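Local atomic coordinates of protelomerase (Agrobacterium tumefaciens, PDB entry 4F43), a protein that generates and protects the hairpin ends of linear chromosomes, probably by cutting and rejoining DNA strands as other telomere resolvases do. Residues 51-56 / 73-78; 272-277 / 309-314. The protein carries 1 engineered substitution. All blocks are in the same frame, centred on the assembly; numbering follows the deposited sequence.

Contact 1. Residues 51-56 / 73-78. With nucleotides of chain B.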
loop_
_atom_site.group_PDB
_atom_site.type_symbol
_atom_site.label_atom_id
_atom_site.label_comp_id
_atom_site.label_asym_id
_atom_site.label_seq_id
_atom_site.Cartn_x
_atom_site.Cartn_y
_atom_site.Cartn_z
ATOM N N ALA A 51 9.616 -27.672 18.098
ATOM C CA ALA A 51 9.558 -27.205 19.480
ATOM C C ALA A 51 9.867 -25.713 19.567
ATOM O O ALA A 51 9.188 -24.963 20.274
ATOM C CB ALA A 51 10.522 -27.998 20.349
ATOM N N LEU A 52 10.900 -25.297 18.841
ATOM C CA LEU A 52 11.310 -23.900 18.796
ATOM C C LEU A 52 10.163 -23.032 18.292
ATOM O O LEU A 52 9.832 -22.005 18.893
ATOM C CB LEU A 52 12.534 -23.742 17.888
ATOM C CG LEU A 52 13.308 -22.424 17.921
ATOM C CD1 LEU A 52 13.894 -22.176 19.302
ATOM C CD2 LEU A 52 14.406 -22.423 16.863
ATOM N N TRP A 53 9.546 -23.462 17.196
ATOM C CA TRP A 53 8.430 -22.726 16.615
ATOM C C TRP A 53 7.192 -22.761 17.509
ATOM O O TRP A 53 6.401 -21.821 17.514
ATOM C CB TRP A 53 8.091 -23.259 15.222
ATOM C CG TRP A 53 6.961 -22.526 14.569
ATOM C CD1 TRP A 53 5.733 -23.027 14.249
ATOM C CD2 TRP A 53 6.948 -21.149 14.172
ATOM N NE1 TRP A 53 4.960 -22.050 13.668
ATOM C CE2 TRP A 53 5.682 -20.887 13.612
ATOM C CE3 TRP A 53 7.886 -20.113 14.233
ATOM C CZ2 TRP A 53 5.331 -19.632 13.114
ATOM C CZ3 TRP A 53 7.535 -18.868 13.740
ATOM C CH2 TRP A 53 6.269 -18.637 13.188
ATOM N N ASP A 54 7.029 -23.846 18.260
ATOM C CA ASP A 54 5.910 -23.964 19.189
ATOM C C ASP A 54 6.060 -22.979 20.340
ATOM O O ASP A 54 5.086 -22.359 20.765
ATOM C CB ASP A 54 5.784 -25.394 19.721
ATOM C CG ASP A 54 5.086 -26.318 18.744
ATOM O OD1 ASP A 54 4.617 -27.392 19.177
ATOM O OD2 ASP A 54 5.002 -25.970 17.547
ATOM N N ALA A 55 7.284 -22.836 20.838
ATOM C CA ALA A 55 7.559 -21.866 21.891
ATOM C C ALA A 55 7.382 -20.444 21.363
ATOM O O ALA A 55 6.712 -19.613 21.987
ATOM C CB ALA A 55 8.963 -22.062 22.442
ATOM N N GLU A 56 7.977 -20.178 20.201
ATOM C CA GLU A 56 7.908 -18.855 19.586
ATOM C C GLU A 56 6.464 -18.438 19.314
ATOM O O GLU A 56 6.104 -17.272 19.476
ATOM C CB GLU A 56 8.721 -18.822 18.291
ATOM C CG GLU A 56 9.368 -17.478 18.009
ATOM C CD GLU A 56 10.433 -17.126 19.028
ATOM O OE1 GLU A 56 10.636 -15.922 19.290
ATOM O OE2 GLU A 56 11.075 -18.056 19.563
ATOM N N THR A 73 4.789 -13.552 8.965
ATOM C CA THR A 73 5.416 -13.107 7.723
ATOM C C THR A 73 6.850 -12.645 7.981
ATOM O O THR A 73 7.765 -12.981 7.224
ATOM C CB THR A 73 4.613 -11.977 7.050
ATOM O OG1 THR A 73 3.325 -12.470 6.659
ATOM C CG2 THR A 73 5.342 -11.455 5.821
ATOM N N LYS A 74 7.042 -11.892 9.065
ATOM C CA LYS A 74 8.378 -11.439 9.455
ATOM C C LYS A 74 9.340 -12.607 9.680
ATOM O O LYS A 74 10.434 -12.642 9.107
ATOM C CB LYS A 74 8.316 -10.573 10.715
ATOM C CG LYS A 74 7.543 -9.276 10.555
ATOM C CD LYS A 74 7.596 -8.455 11.833
ATOM C CE LYS A 74 6.780 -7.180 11.715
ATOM N NZ LYS A 74 7.308 -6.269 10.662
ATOM N N TYR A 75 8.924 -13.555 10.517
ATOM C CA TYR A 75 9.720 -14.746 10.799
ATOM C C TYR A 75 10.084 -15.487 9.520
ATOM O O TYR A 75 11.249 -15.811 9.295
ATOM C CB TYR A 75 8.967 -15.696 11.734
ATOM C CG TYR A 75 8.995 -15.304 13.194
ATOM C CD1 TYR A 75 10.132 -15.503 13.967
ATOM C CD2 TYR A 75 7.875 -14.756 13.806
ATOM C CE1 TYR A 75 10.158 -15.153 15.304
ATOM C CE2 TYR A 75 7.890 -14.403 15.141
ATOM C CZ TYR A 75 9.034 -14.603 15.884
ATOM O OH TYR A 75 9.051 -14.254 17.215
ATOM N N ARG A 76 9.082 -15.748 8.685
ATOM C CA ARG A 76 9.284 -16.490 7.444
ATOM C C ARG A 76 10.257 -15.790 6.497
ATOM O O ARG A 76 11.125 -16.434 5.903
ATOM C CB ARG A 76 7.948 -16.744 6.743
ATOM C CG ARG A 76 7.018 -17.670 7.509
ATOM C CD ARG A 76 5.719 -17.890 6.757
ATOM N NE ARG A 76 5.950 -18.523 5.462
ATOM C CZ ARG A 76 6.081 -19.834 5.287
ATOM N NH1 ARG A 76 6.002 -20.653 6.327
ATOM N NH2 ARG A 76 6.290 -20.326 4.073
ATOM N N ASN A 77 10.110 -14.476 6.360
ATOM C CA ASN A 77 11.036 -13.698 5.544
ATOM C C ASN A 77 12.455 -13.739 6.102
ATOM O O ASN A 77 13.430 -13.802 5.350
ATOM C CB ASN A 77 10.558 -12.252 5.405
ATOM C CG ASN A 77 9.382 -12.118 4.461
ATOM O OD1 ASN A 77 9.235 -12.899 3.519
ATOM N ND2 ASN A 77 8.538 -11.123 4.705
ATOM N N ALA A 78 12.561 -13.712 7.427
ATOM C CA ALA A 78 13.857 -13.812 8.089
ATOM C C ALA A 78 14.514 -15.157 7.794
ATOM O O ALA A 78 15.718 -15.230 7.546
ATOM C CB ALA A 78 13.707 -13.608 9.586
ATOM P P DT B 20 4.140 -15.312 4.191
ATOM O OP1 DT B 20 5.520 -15.835 4.086
ATOM O OP2 DT B 20 3.630 -14.824 5.492
ATOM O "O5'" DT B 20 3.981 -14.141 3.113
ATOM C "C5'" DT B 20 4.425 -14.336 1.774
ATOM C "C4'" DT B 20 4.340 -13.044 0.981
ATOM O "O4'" DT B 20 2.957 -12.615 0.906
ATOM C "C3'" DT B 20 5.120 -11.870 1.568
ATOM O "O3'" DT B 20 5.729 -11.112 0.527
ATOM C "C2'" DT B 20 4.045 -11.062 2.290
ATOM C "C1'" DT B 20 2.834 -11.297 1.397
ATOM N N1 DT B 20 1.557 -11.196 2.140
ATOM C C2 DT B 20 0.583 -10.334 1.691
ATOM O O2 DT B 20 0.710 -9.641 0.698
ATOM N N3 DT B 20 -0.555 -10.320 2.453
ATOM C C4 DT B 20 -0.815 -11.058 3.593
ATOM O O4 DT B 20 -1.877 -10.965 4.204
ATOM C C5 DT B 20 0.253 -11.935 4.003
ATOM C C7 DT B 20 0.106 -12.794 5.220
ATOM C C6 DT B 20 1.372 -11.963 3.270
ATOM P P DA B 21 6.662 -9.852 0.883
ATOM O OP1 DA B 21 7.764 -9.810 -0.104
ATOM O OP2 DA B 21 6.973 -9.906 2.330
ATOM O "O5'" DA B 21 5.706 -8.595 0.631
ATOM C "C5'" DA B 21 5.337 -8.229 -0.699
ATOM C "C4'" DA B 21 4.453 -6.994 -0.712
ATOM O "O4'" DA B 21 3.283 -7.225 0.111
ATOM C "C3'" DA B 21 5.082 -5.716 -0.163
ATOM O "O3'" DA B 21 4.503 -4.587 -0.804
ATOM C "C2'" DA B 21 4.665 -5.762 1.299
ATOM C "C1'" DA B 21 3.231 -6.239 1.121
ATOM N N9 DA B 21 2.628 -6.834 2.307
ATOM C C8 DA B 21 3.176 -7.746 3.166
ATOM N N7 DA B 21 2.371 -8.096 4.144
ATOM C C5 DA B 21 1.218 -7.365 3.905
ATOM C C6 DA B 21 -0.023 -7.272 4.569
ATOM N N6 DA B 21 -0.352 -7.949 5.677
ATOM N N1 DA B 21 -0.937 -6.438 4.038
ATOM C C2 DA B 21 -0.652 -5.745 2.935
ATOM N N3 DA B 21 0.469 -5.747 2.225
ATOM C C4 DA B 21 1.364 -6.584 2.772
#

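Contact 2. Residues 272-277 / 309-314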
loop_
_atom_site.group_PDB
_atom_site.type_symbol
_atom_site.label_atom_id
_atom_site.label_comp_id
_atom_site.label_asym_id
_atom_site.label_seq_id
_atom_site.Cartn_x
_atom_site.Cartn_y
_atom_site.Cartn_z
ATOM N N ALA A 272 -12.747 9.124 -11.465
ATOM C CA ALA A 272 -12.280 8.826 -12.815
ATOM C C ALA A 272 -13.207 7.845 -13.528
ATOM O O ALA A 272 -13.314 7.868 -14.755
ATOM C CB ALA A 272 -10.858 8.313 -12.799
ATOM N N TYR A 273 -13.875 6.985 -12.764
ATOM C CA TYR A 273 -14.927 6.159 -13.344
ATOM C C TYR A 273 -16.113 7.038 -13.719
ATOM O O TYR A 273 -16.738 6.847 -14.761
ATOM C CB TYR A 273 -15.381 5.060 -12.382
ATOM C CG TYR A 273 -16.579 4.291 -12.894
ATOM C CD1 TYR A 273 -16.424 3.245 -13.794
ATOM C CD2 TYR A 273 -17.867 4.619 -12.486
ATOM C CE1 TYR A 273 -17.517 2.545 -14.272
ATOM C CE2 TYR A 273 -18.963 3.926 -12.956
ATOM C CZ TYR A 273 -18.784 2.889 -13.847
ATOM O OH TYR A 273 -19.876 2.195 -14.316
ATOM N N HIS A 274 -16.416 8.004 -12.859
ATOM C CA HIS A 274 -17.552 8.894 -13.073
ATOM C C HIS A 274 -17.364 9.774 -14.308
ATOM O O HIS A 274 -18.337 10.232 -14.906
ATOM C CB HIS A 274 -17.771 9.771 -11.838
ATOM C CG HIS A 274 -19.016 10.600 -11.897
ATOM N ND1 HIS A 274 -19.070 11.820 -12.537
ATOM C CD2 HIS A 274 -20.252 10.388 -11.388
ATOM C CE1 HIS A 274 -20.287 12.321 -12.423
ATOM N NE2 HIS A 274 -21.024 11.472 -11.730
ATOM N N ASN A 275 -16.112 10.005 -14.691
ATOM C CA ASN A 275 -15.818 10.910 -15.800
ATOM C C ASN A 275 -15.370 10.249 -17.107
ATOM O O ASN A 275 -15.805 10.651 -18.186
ATOM C CB ASN A 275 -14.785 11.960 -15.380
ATOM C CG ASN A 275 -15.354 12.987 -14.420
ATOM O OD1 ASN A 275 -16.292 12.706 -13.675
ATOM N ND2 ASN A 275 -14.790 14.191 -14.438
ATOM N N PHE A 276 -14.504 9.245 -17.015
ATOM C CA PHE A 276 -13.821 8.737 -18.204
ATOM C C PHE A 276 -14.250 7.346 -18.669
ATOM O O PHE A 276 -13.858 6.908 -19.750
ATOM C CB PHE A 276 -12.305 8.748 -17.986
ATOM C CG PHE A 276 -11.764 10.082 -17.566
ATOM C CD1 PHE A 276 -11.472 11.052 -18.508
ATOM C CD2 PHE A 276 -11.540 10.362 -16.229
ATOM C CE1 PHE A 276 -10.971 12.280 -18.124
ATOM C CE2 PHE A 276 -11.039 11.588 -15.838
ATOM C CZ PHE A 276 -10.754 12.548 -16.788
ATOM N N ALA A 277 -15.052 6.660 -17.863
ATOM C CA ALA A 277 -15.392 5.264 -18.138
ATOM C C ALA A 277 -16.193 5.059 -19.423
ATOM O O ALA A 277 -17.269 5.636 -19.590
ATOM C CB ALA A 277 -16.125 4.656 -16.958
ATOM N N LEU A 309 -20.840 9.205 -4.978
ATOM C CA LEU A 309 -20.816 10.601 -5.395
ATOM C C LEU A 309 -22.178 11.270 -5.232
ATOM O O LEU A 309 -23.210 10.661 -5.517
ATOM C CB LEU A 309 -20.310 10.728 -6.836
ATOM C CG LEU A 309 -18.833 10.382 -7.037
ATOM C CD1 LEU A 309 -18.368 10.796 -8.423
ATOM C CD2 LEU A 309 -17.971 11.029 -5.964
ATOM N N PRO A 310 -22.176 12.531 -4.767
ATOM C CA PRO A 310 -23.375 13.320 -4.459
ATOM C C PRO A 310 -24.369 13.372 -5.614
ATOM O O PRO A 310 -25.573 13.285 -5.381
ATOM C CB PRO A 310 -22.813 14.721 -4.205
ATOM C CG PRO A 310 -21.424 14.491 -3.760
ATOM C CD PRO A 310 -20.939 13.290 -4.508
ATOM N N GLU A 311 -23.869 13.518 -6.836
ATOM C CA GLU A 311 -24.733 13.584 -8.011
ATOM C C GLU A 311 -25.444 12.258 -8.270
ATOM O O GLU A 311 -26.617 12.239 -8.647
ATOM C CB GLU A 311 -23.944 14.023 -9.248
ATOM C CG GLU A 311 -22.514 13.511 -9.302
ATOM C CD GLU A 311 -21.497 14.608 -9.044
ATOM O OE1 GLU A 311 -21.657 15.352 -8.054
ATOM O OE2 GLU A 311 -20.541 14.734 -9.840
ATOM N N ASP A 312 -24.731 11.155 -8.069
ATOM C CA ASP A 312 -25.321 9.830 -8.207
ATOM C C ASP A 312 -26.399 9.634 -7.151
ATOM O O ASP A 312 -27.490 9.144 -7.445
ATOM C CB ASP A 312 -24.252 8.745 -8.076
ATOM C CG ASP A 312 -23.158 8.874 -9.118
ATOM O OD1 ASP A 312 -23.408 9.500 -10.169
ATOM O OD2 ASP A 312 -22.048 8.347 -8.887
ATOM N N ARG A 313 -26.080 10.030 -5.922
ATOM C CA ARG A 313 -27.021 9.986 -4.811
ATOM C C ARG A 313 -28.265 10.799 -5.147
ATOM O O ARG A 313 -29.377 10.436 -4.767
ATOM C CB ARG A 313 -26.355 10.525 -3.539
ATOM C CG ARG A 313 -27.144 10.334 -2.243
ATOM C CD ARG A 313 -28.079 11.506 -1.963
ATOM N NE ARG A 313 -27.473 12.787 -2.321
ATOM C CZ ARG A 313 -26.804 13.565 -1.476
ATOM N NH1 ARG A 313 -26.655 13.200 -0.211
ATOM N NH2 ARG A 313 -26.288 14.712 -1.895
ATOM N N ASP A 314 -28.069 11.900 -5.864
ATOM C CA ASP A 314 -29.170 12.771 -6.254
ATOM C C ASP A 314 -30.062 12.127 -7.312
ATOM O O ASP A 314 -31.255 11.930 -7.083
ATOM C CB ASP A 314 -28.644 14.118 -6.757
ATOM C CG ASP A 314 -28.146 15.004 -5.632
ATOM O OD1 ASP A 314 -28.592 14.811 -4.481
ATOM O OD2 ASP A 314 -27.314 15.896 -5.897
#

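Contact 1. Residues 51-56 / 73-78
Trp53 and Tyr75 form the aromatic part of this contact between helices 46-59 and 65-82. The stack is T-shaped. The indole presents its six-membered edge to one face of the phenol ring, with the planes 85° apart and CZ3 of Trp53 3.9 Å from CG of Tyr75. Trp53 leaves its helix with CG anti to the backbone N (chi1 -179°), which carries the far edge of the indole across to the tyrosine. Phe36 of helix 28-40 makes a second edge-to-face pair with Tyr75.

The polar part is a hydrogen bond from OH of Tyr75 to OE1 of Glu56, 3.1 Å long. It uses the anti lone pair of OE1. The same oxygen is in a salt bridge with Arg32, so two partners hold this buried carboxylate. CG of Glu56 also lies 3.6 Å from CZ of Tyr75.

Other residues of 73-78 bind the DNA backbone. OG1 of Thr73 donates to OP2 of DT20 of chain B at 2.6 Å. NE of Arg76 reaches OP1 of the same nucleotide at 3.1 Å, at the guanidinium edge and with a bent N-H...O angle of 138°. NH1 of Arg76 is bonded to the carbonyls of Leu90 and Ala93, which helps fix the group's rotation. ND2 of Asn77 donates to OP2 of DA21 of chain B at 3.1 Å.

The arrangement is a DNA-backbone-binding helix in an all-helical bundle: Tyr75 packs against neighbouring helices, while Thr73, Arg76 and Asn77 clamp two successive phosphates.

Contact 2. Residues 272-277 / 309-314
His274 reaches from the C-terminal part of helix 263-276 to the first turn of helix 310-316. The contact joins two helices of the catalytic region, whose fold is probably tyrosine-recombinase-like, as in other telomere resolvases. Segment 272-277 belongs to the telomere resolvase catalytic domain, and Leu309 is the N-cap residue of the second helix. The nearest CA atoms, those of His274 and Leu309, are 8.5 Å apart, so side chains make the contact.

The imidazole meets three side chains. Its CG is anti to the backbone N (chi1 -173°), which swings the ring out toward the other helix. Leu309 comes obliquely to the ring and touches it through one methyl, with CD1 3.5 Å from CD2 of His274. Leu309 also packs on Tyr124 of helix 124-134, which ties the start of the second helix to a third helix.

Glu311 also lies obliquely to the ring. Its chain is bent at chi2, and its CG lies 3.5 Å from NE2 of His274. The carboxylate plane is turned 71° from the imidazole. OE2 of Glu311 lies 3.5 Å from CE1 of His274, but its hydrogen bond is to OH of Tyr124.

Asp312 and His274 extend toward each other from opposite directions, and the carboxylate meets the ring at its edge. It is turned 33° from the imidazole, less steeply than that of Glu311. OD1 of Asp312 lies 3.5 Å from NE2 of His274. The nearby carboxylates could favour a protonated imidazole.

The remaining ring nitrogen fixes how the imidazole is turned: ND1 of His274 donates to OD1 of the adjacent Asn275, 3.1 Å away, and that oxygen lies almost exactly in the ring plane.

How the contacts relate
The two contacts lie on opposite sides of the chain's centre, with centres about 47 Å apart, and they share no helix. Contact 1 is the buried one: its three touching residues are all enclosed, and aromatic stacking is combined with a doubly held carboxylate. Contact 2 is only partly buried. There a single imidazole meets one methyl and two acidic side chains, and no ring stacks on another. The surface buried between the segments is nearly equal, 154 and 151 Å². Their relation to the DNA differs more. Helix 65-82 of contact 1 touches phosphates directly, whereas contact 2 stays about 16 Å from the nucleic acid at its nearest atom.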